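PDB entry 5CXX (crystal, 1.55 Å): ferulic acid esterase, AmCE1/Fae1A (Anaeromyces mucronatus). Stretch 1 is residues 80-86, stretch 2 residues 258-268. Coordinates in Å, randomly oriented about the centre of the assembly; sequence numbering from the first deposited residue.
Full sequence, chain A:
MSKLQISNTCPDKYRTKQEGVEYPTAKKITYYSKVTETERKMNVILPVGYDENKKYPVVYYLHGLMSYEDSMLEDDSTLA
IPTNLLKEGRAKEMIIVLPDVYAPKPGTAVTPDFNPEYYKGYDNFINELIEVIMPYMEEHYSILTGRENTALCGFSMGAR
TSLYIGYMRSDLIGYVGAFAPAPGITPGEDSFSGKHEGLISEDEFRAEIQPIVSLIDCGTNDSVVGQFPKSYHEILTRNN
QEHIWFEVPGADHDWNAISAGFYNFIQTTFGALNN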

# COMPACT_ATOMS: atom_id res chain seq x y z
N ALA A 80 11.35 -9.45 3.52
CA ALA A 80 12.80 -9.44 3.21
C ALA A 80 13.29 -8.09 2.69
O ALA A 80 14.41 -7.68 3.01
CB ALA A 80 13.15 -10.52 2.17
N ILE A 81 12.49 -7.42 1.88
CA ILE A 81 12.98 -6.21 1.20
C ILE A 81 13.42 -5.08 2.15
O ILE A 81 14.54 -4.55 1.99
CB ILE A 81 11.90 -5.70 0.20
CG1 ILE A 81 11.98 -6.55 -1.10
CG2 ILE A 81 12.10 -4.18 -0.12
CD1 ILE A 81 10.80 -6.28 -2.10
N PRO A 82 12.59 -4.74 3.17
CA PRO A 82 13.07 -3.59 3.99
C PRO A 82 14.31 -3.94 4.80
O PRO A 82 15.20 -3.08 4.91
CB PRO A 82 11.87 -3.29 4.92
CG PRO A 82 10.65 -3.84 4.14
CD PRO A 82 11.18 -5.12 3.45
N THR A 83 14.43 -5.17 5.30
CA THR A 83 15.66 -5.59 6.01
C THR A 83 16.87 -5.63 5.10
O THR A 83 17.95 -5.17 5.44
CB THR A 83 15.41 -6.98 6.68
OG1 THR A 83 14.52 -6.75 7.76
CG2 THR A 83 16.74 -7.61 7.20
N ASN A 84 16.68 -6.20 3.91
CA ASN A 84 17.81 -6.35 3.01
C ASN A 84 18.28 -4.98 2.53
O ASN A 84 19.49 -4.78 2.34
CB ASN A 84 17.43 -7.26 1.83
CG ASN A 84 17.38 -8.73 2.25
OD1 ASN A 84 18.07 -9.14 3.22
ND2 ASN A 84 16.62 -9.55 1.53
N LEU A 85 17.34 -4.04 2.33
CA LEU A 85 17.77 -2.66 2.00
C LEU A 85 18.42 -2.00 3.19
O LEU A 85 19.43 -1.27 3.04
CB LEU A 85 16.58 -1.82 1.50
CG LEU A 85 16.05 -2.18 0.11
CD1 LEU A 85 14.65 -1.53 -0.16
CD2 LEU A 85 17.10 -1.78 -0.98
N LEU A 86 17.86 -2.22 4.38
CA LEU A 86 18.45 -1.60 5.60
C LEU A 86 19.92 -1.99 5.77
O LEU A 86 20.79 -1.17 6.16
CB LEU A 86 17.60 -2.04 6.83
CG LEU A 86 18.24 -1.67 8.18
CD1 LEU A 86 18.30 -0.15 8.32
CD2 LEU A 86 17.33 -2.30 9.26
N ILE A 258 4.65 -6.97 -7.85
CA ILE A 258 4.59 -6.49 -6.49
C ILE A 258 5.97 -6.23 -5.94
O ILE A 258 6.21 -5.14 -5.41
CB ILE A 258 3.88 -7.50 -5.57
CG1 ILE A 258 2.40 -7.64 -6.00
CG2 ILE A 258 3.99 -7.04 -4.08
CD1 ILE A 258 1.73 -8.86 -5.38
N SER A 259 6.87 -7.22 -6.07
CA SER A 259 8.21 -7.04 -5.44
C SER A 259 8.96 -5.89 -6.11
O SER A 259 9.65 -5.12 -5.41
CB SER A 259 9.05 -8.32 -5.47
OG SER A 259 9.29 -8.72 -6.80
N ALA A 260 8.78 -5.70 -7.43
CA ALA A 260 9.46 -4.55 -8.06
C ALA A 260 8.95 -3.24 -7.47
O ALA A 260 9.74 -2.28 -7.21
CB ALA A 260 9.26 -4.56 -9.59
N GLY A 261 7.63 -3.17 -7.25
CA GLY A 261 7.06 -1.95 -6.70
C GLY A 261 7.57 -1.68 -5.28
O GLY A 261 8.01 -0.60 -4.95
N PHE A 262 7.48 -2.70 -4.42
CA PHE A 262 7.86 -2.50 -3.02
C PHE A 262 9.35 -2.21 -2.86
O PHE A 262 9.78 -1.37 -2.04
CB PHE A 262 7.50 -3.77 -2.24
CG PHE A 262 7.41 -3.57 -0.74
CD1 PHE A 262 6.60 -2.56 -0.19
CD2 PHE A 262 8.06 -4.47 0.11
CE1 PHE A 262 6.49 -2.40 1.21
CE2 PHE A 262 7.95 -4.33 1.50
CZ PHE A 262 7.17 -3.32 2.04
N TYR A 263 10.18 -2.89 -3.66
CA TYR A 263 11.63 -2.64 -3.67
C TYR A 263 11.95 -1.18 -4.01
O TYR A 263 12.75 -0.53 -3.30
CB TYR A 263 12.27 -3.58 -4.70
CG TYR A 263 13.75 -3.35 -4.98
CD1 TYR A 263 14.72 -3.60 -4.01
CD2 TYR A 263 14.16 -2.89 -6.26
CE1 TYR A 263 16.07 -3.44 -4.27
CE2 TYR A 263 15.54 -2.73 -6.53
CZ TYR A 263 16.47 -3.00 -5.53
OH TYR A 263 17.82 -2.86 -5.81
N ASN A 264 11.37 -0.65 -5.10
CA ASN A 264 11.63 0.77 -5.37
C ASN A 264 11.01 1.70 -4.33
O ASN A 264 11.63 2.70 -3.93
CB ASN A 264 11.09 1.08 -6.78
CG ASN A 264 12.00 0.57 -7.87
OD1 ASN A 264 13.02 1.21 -8.17
ND2 ASN A 264 11.65 -0.57 -8.47
N PHE A 265 9.81 1.37 -3.86
CA PHE A 265 9.16 2.24 -2.91
C PHE A 265 9.93 2.39 -1.60
O PHE A 265 10.09 3.49 -1.07
CB PHE A 265 7.75 1.69 -2.67
CG PHE A 265 6.87 2.55 -1.75
CD1 PHE A 265 6.50 3.86 -2.13
CD2 PHE A 265 6.42 2.02 -0.55
CE1 PHE A 265 5.64 4.61 -1.29
CE2 PHE A 265 5.61 2.78 0.31
CZ PHE A 265 5.21 4.05 -0.07
N ILE A 266 10.39 1.26 -1.05
CA ILE A 266 11.02 1.30 0.28
C ILE A 266 12.39 1.98 0.23
O ILE A 266 12.91 2.46 1.23
CB ILE A 266 11.10 -0.15 0.85
CG1 ILE A 266 9.67 -0.64 1.14
CG2 ILE A 266 11.98 -0.22 2.14
CD1 ILE A 266 8.92 0.08 2.29
N GLN A 267 12.98 2.04 -0.97
CA GLN A 267 14.18 2.83 -1.12
C GLN A 267 13.93 4.34 -0.98
O GLN A 267 14.90 5.10 -0.81
CB GLN A 267 14.80 2.58 -2.50
CG GLN A 267 15.54 1.27 -2.56
CD GLN A 267 16.10 1.04 -3.93
OE1 GLN A 267 17.11 1.66 -4.33
NE2 GLN A 267 15.43 0.21 -4.71
N THR A 268 12.68 4.76 -1.09
CA THR A 268 12.39 6.20 -1.03
C THR A 268 11.79 6.65 0.31
O THR A 268 11.74 7.84 0.60
CB THR A 268 11.41 6.64 -2.12
OG1 THR A 268 10.08 6.22 -1.80
CG2 THR A 268 11.85 6.16 -3.51

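Knobs-into-holes packing is usually introduced with long coiled coils, but a single well-placed side chain can do the same work between two short helical segments of a globular enzyme. In this ferulic acid esterase, helices nearly 180 residues apart in sequence run in broadly the same direction, inclined by 39°, with axes 9.6 Å apart at closest approach. No hydrogen bond crosses between them; the contact rests on shape, and about 372 Å² of surface is buried.

The knob is Ile 81. Its CA-to-CB bond points toward the partner helix, and its side chain sits in a hollow formed by Ser 259, Phe 262, Tyr 263 and Ile 266. With chi1 m and chi2 t, the side chain extends so that Ile 81 CD1 reaches the floor of the hollow, 3.7 Å from Ser 259 O and 3.8 Å from Tyr 263 N. These two backbone atoms are already hydrogen-bonded to each other within their own helix, so an apolar methyl can lie over them without leaving either unpaired. The same Ile 81 CD1 meets the edge of the Phe 262 ring, 4.0 Å from Phe 262 CD2, while the other branch of Ile 81 places CG2 4.3 Å from Ile 266 CB. Ser 259 lines the hollow chiefly with its backbone O, its CB lying 4.3 Å from Ile 81 CD1.

Two neighbours extend the fit. Pro 82, at a kink where its nitrogen makes no bond to the preceding turn, sets CG 3.8 Å from Phe 262 CE2. One turn beyond Ile 81, Leu 85 forms a second bump: its CD1 lies 3.8 Å from Ile 266 CG2, and its CD2 lies 3.8 Å from both Tyr 263 CE1 and Gln 267 CG. Gln 267 thus offers its aliphatic portion to the leucine, while its NE2 hydrogen-bonds to Tyr 263 O at 3.1 Å.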